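Local coordinates for protein actinorhodin polyketide putative beta-ketoacyl synthase 2 (Streptomyces coelicolor A3, PDB 1TQY) that probably serves as the chain length factor that partners a beta-ketoacyl synthase in assembling the polyketide chain of the antibiotic actinorhodin, at residues D349-T352 against A353-L357; E168-G171 against G172-L176. All coordinates share one frame; numbering follows the deposited sequence.

Interaction 1. Residues D349-T352 against A353-L357; sequences DVVT and ALMSL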
# COMPACT_ATOMS: atom_id res chain seq x y z
N ASP B 349 16.59 -5.09 -8.61
CA ASP B 349 17.67 -5.88 -8.02
C ASP B 349 17.38 -7.36 -8.29
O ASP B 349 18.27 -8.13 -8.65
CB ASP B 349 17.75 -5.62 -6.51
CG ASP B 349 18.68 -4.45 -6.16
OD1 ASP B 349 19.03 -3.65 -7.06
OD2 ASP B 349 19.05 -4.33 -4.97
N VAL B 350 16.11 -7.75 -8.13
CA VAL B 350 15.70 -9.12 -8.38
C VAL B 350 15.97 -9.50 -9.84
O VAL B 350 16.48 -10.58 -10.12
CB VAL B 350 14.20 -9.31 -8.07
CG1 VAL B 350 13.71 -10.66 -8.61
CG2 VAL B 350 13.98 -9.25 -6.55
N VAL B 351 15.62 -8.61 -10.76
CA VAL B 351 15.85 -8.86 -12.18
C VAL B 351 17.34 -9.01 -12.44
O VAL B 351 17.78 -9.90 -13.16
CB VAL B 351 15.31 -7.70 -13.05
CG1 VAL B 351 15.76 -7.88 -14.50
CG2 VAL B 351 13.80 -7.66 -12.99
N THR B 352 18.13 -8.12 -11.85
CA THR B 352 19.57 -8.14 -12.03
C THR B 352 20.16 -9.45 -11.49
O THR B 352 21.05 -10.04 -12.12
CB THR B 352 20.20 -6.92 -11.36
OG1 THR B 352 19.50 -5.74 -11.78
CG2 THR B 352 21.66 -6.78 -11.76
N ALA B 353 19.65 -9.91 -10.35
CA ALA B 353 20.12 -11.16 -9.74
C ALA B 353 19.77 -12.37 -10.61
O ALA B 353 20.63 -13.23 -10.87
CB ALA B 353 19.51 -11.32 -8.36
N LEU B 354 18.52 -12.44 -11.08
CA LEU B 354 18.09 -13.56 -11.92
C LEU B 354 18.95 -13.67 -13.19
O LEU B 354 19.28 -14.76 -13.64
CB LEU B 354 16.61 -13.40 -12.31
CG LEU B 354 15.63 -13.64 -11.14
CD1 LEU B 354 14.24 -13.11 -11.46
CD2 LEU B 354 15.60 -15.12 -10.84
N MET B 355 19.31 -12.51 -13.73
CA MET B 355 20.13 -12.44 -14.93
C MET B 355 21.54 -12.94 -14.65
O MET B 355 22.19 -13.53 -15.51
CB MET B 355 20.18 -11.00 -15.44
CG MET B 355 18.93 -10.57 -16.19
SD MET B 355 18.89 -11.30 -17.85
CE MET B 355 18.19 -12.86 -17.51
N SER B 356 22.00 -12.68 -13.43
CA SER B 356 23.32 -13.12 -13.02
C SER B 356 23.29 -14.63 -12.94
O SER B 356 24.20 -15.31 -13.41
CB SER B 356 23.67 -12.50 -11.67
OG SER B 356 23.76 -11.08 -11.78
N LEU B 357 22.23 -15.17 -12.35
CA LEU B 357 22.09 -16.61 -12.23
C LEU B 357 22.00 -17.26 -13.61
O LEU B 357 22.63 -18.29 -13.87
CB LEU B 357 20.85 -16.97 -11.43
CG LEU B 357 20.80 -16.43 -10.01
CD1 LEU B 357 19.49 -16.84 -9.38
CD2 LEU B 357 21.98 -16.93 -9.21

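Interaction 2. Residues E168-G171 against G172-L176; sequences EQAG and GLDAL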
# COMPACT_ATOMS: atom_id res chain seq x y z
N GLU B 168 8.50 2.45 1.45
CA GLU B 168 9.66 3.10 0.85
C GLU B 168 10.39 2.10 -0.06
O GLU B 168 9.73 1.36 -0.80
CB GLU B 168 10.56 3.68 1.92
CG GLU B 168 11.28 4.94 1.45
CD GLU B 168 12.77 4.71 1.28
OE1 GLU B 168 13.44 5.59 0.72
OE2 GLU B 168 13.26 3.65 1.73
N GLN B 169 11.72 2.06 -0.01
CA GLN B 169 12.49 1.13 -0.89
C GLN B 169 12.35 -0.35 -0.54
O GLN B 169 12.81 -1.22 -1.28
CB GLN B 169 13.98 1.51 -0.91
CG GLN B 169 14.82 0.67 -1.91
CD GLN B 169 15.57 1.51 -2.95
OE1 GLN B 169 15.21 2.67 -3.19
NE2 GLN B 169 16.60 0.94 -3.57
N ALA B 170 11.74 -0.65 0.59
CA ALA B 170 11.58 -2.06 0.94
C ALA B 170 10.32 -2.61 0.27
O ALA B 170 10.18 -3.81 0.06
CB ALA B 170 11.47 -2.21 2.45
N GLY B 171 9.40 -1.70 -0.07
CA GLY B 171 8.14 -2.09 -0.67
C GLY B 171 8.19 -2.99 -1.88
O GLY B 171 7.42 -3.95 -1.97
N GLY B 172 9.08 -2.67 -2.82
CA GLY B 172 9.23 -3.46 -4.03
C GLY B 172 9.45 -4.93 -3.77
O GLY B 172 8.86 -5.77 -4.46
N LEU B 173 10.30 -5.26 -2.80
CA LEU B 173 10.57 -6.66 -2.47
C LEU B 173 9.35 -7.23 -1.78
O LEU B 173 8.94 -8.35 -2.06
CB LEU B 173 11.81 -6.76 -1.57
CG LEU B 173 12.96 -7.62 -2.10
CD1 LEU B 173 13.33 -7.13 -3.48
CD2 LEU B 173 14.18 -7.54 -1.16
N ASP B 174 8.76 -6.45 -0.88
CA ASP B 174 7.57 -6.89 -0.16
C ASP B 174 6.44 -7.21 -1.14
O ASP B 174 5.69 -8.16 -0.93
CB ASP B 174 7.11 -5.81 0.82
CG ASP B 174 8.02 -5.70 2.04
OD1 ASP B 174 7.90 -4.70 2.78
OD2 ASP B 174 8.84 -6.61 2.26
N ALA B 175 6.33 -6.42 -2.21
CA ALA B 175 5.29 -6.63 -3.22
C ALA B 175 5.47 -8.01 -3.85
O ALA B 175 4.51 -8.76 -4.01
CB ALA B 175 5.35 -5.53 -4.29
N LEU B 176 6.71 -8.30 -4.22
CA LEU B 176 7.08 -9.57 -4.84
C LEU B 176 6.77 -10.73 -3.90
O LEU B 176 6.29 -11.78 -4.33
CB LEU B 176 8.57 -9.56 -5.18
CG LEU B 176 8.96 -9.29 -6.63
CD1 LEU B 176 7.93 -8.43 -7.33
CD2 LEU B 176 10.34 -8.63 -6.65

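Interaction 1. Residues D349-T352 against A353-L357
With its chi1 at -65°, Ser356 turns OG in beside its own backbone N and back along the helix, where OG donates to Thr352 O over 2.9 Å. The amide Ser356 N gives a second bond to the same oxygen, 3.1 Å from Thr352 O, and the two donors approach from opposite faces of the carbonyl plane. The hydroxyl of this buried serine, whose side chain touches Phe303 and Trp30, thereby finds an acceptor one helical turn back; Ala363 N adds a weak bond to it. A similar fold-back places Leu354 CG 3.3 Å from Val350 O. Val350 in turn holds CG1 opposite its backbone N (chi1 168°), and the two side chains run side by side, with Val350 CG1 3.8 Å from Leu354 CD1. These are turns of helix 345-359, a buried helix in the C-terminal half of the thiolase fold, and the side chains of Val350, Ala353 and Leu354 touch Leu408 on strand 402-410. Ala353 also touches Phe303 on strand 301-303, as do Thr352 and Ser356. The backbone bonds of the helix run alongside, Leu354 N reaching Val350 O at 2.9 Å. Thr352 OG1 bonds to Leu348 O and to Tyr29 OH, while Asp349 forms a salt bridge with Lys335.

Interaction 2. Residues E168-G171 against G172-L176
Ala170 O receives Asp174 N at 3.1 Å; Leu173 N adds a weak bond to the same oxygen. One residue on, Ala175 N meets Gly171 O at 2.7 Å, and the first turn of helix 171-185 is closed. Asp174 sets its carboxylate carbon beside its own amide N (chi1 -73°), which carries the group back toward the start of the helix and leaves Asp174 CG 3.5 Å from Ala170 O. Its OD2 is held from outside by the hydroxyls of Ser267 and Ser404, and the nearby helix start would probably favour the negative charge. Further out, Gly171 N bonds to Glu168 O at 3.2 Å, so the residues before the helix fold back on themselves. Glu168 also bends its side chain round to its neighbour: Gln169 N points to Glu168 OE2 at 2.8 Å, from above the carboxylate plane, and Arg399 N shares that oxygen. Glu168 has a positive phi (43°), giving the sharp bend between strand 163-166 and the helix that in ketosynthases is the nucleophile elbow. There the residue at the position of Gln169 is the active-site cysteine. Here an amide takes its place, its OE1 weakly bonded to Tyr342 N and its side chain touching Lys335 and Arg340. A glutamine has no thiol to carry an acyl chain, which is consistent with condensation being left to the partner ketosynthase.

Interaction 2 comes first along the chain, in the N-terminal half of the thiolase fold, and interaction 1 follows in the C-terminal half. Their centres lie about 16 Å apart, yet their helices, 171-185 and 345-359, pack against each other as the buried central layer between the sheets of the two halves. The meeting point is Val350 of interaction 1, whose CG2 lies 3.7 Å from Leu176 CD2 and, on the same methyl, 3.8 Å from Leu173 CD1. Strand 402-410 touches both contacts, through Leu408 in one case and Phe402 and Ser404 in the other. The helix that begins just after the Gln169 bend thus has its first turns in the apolar seam between the two halves.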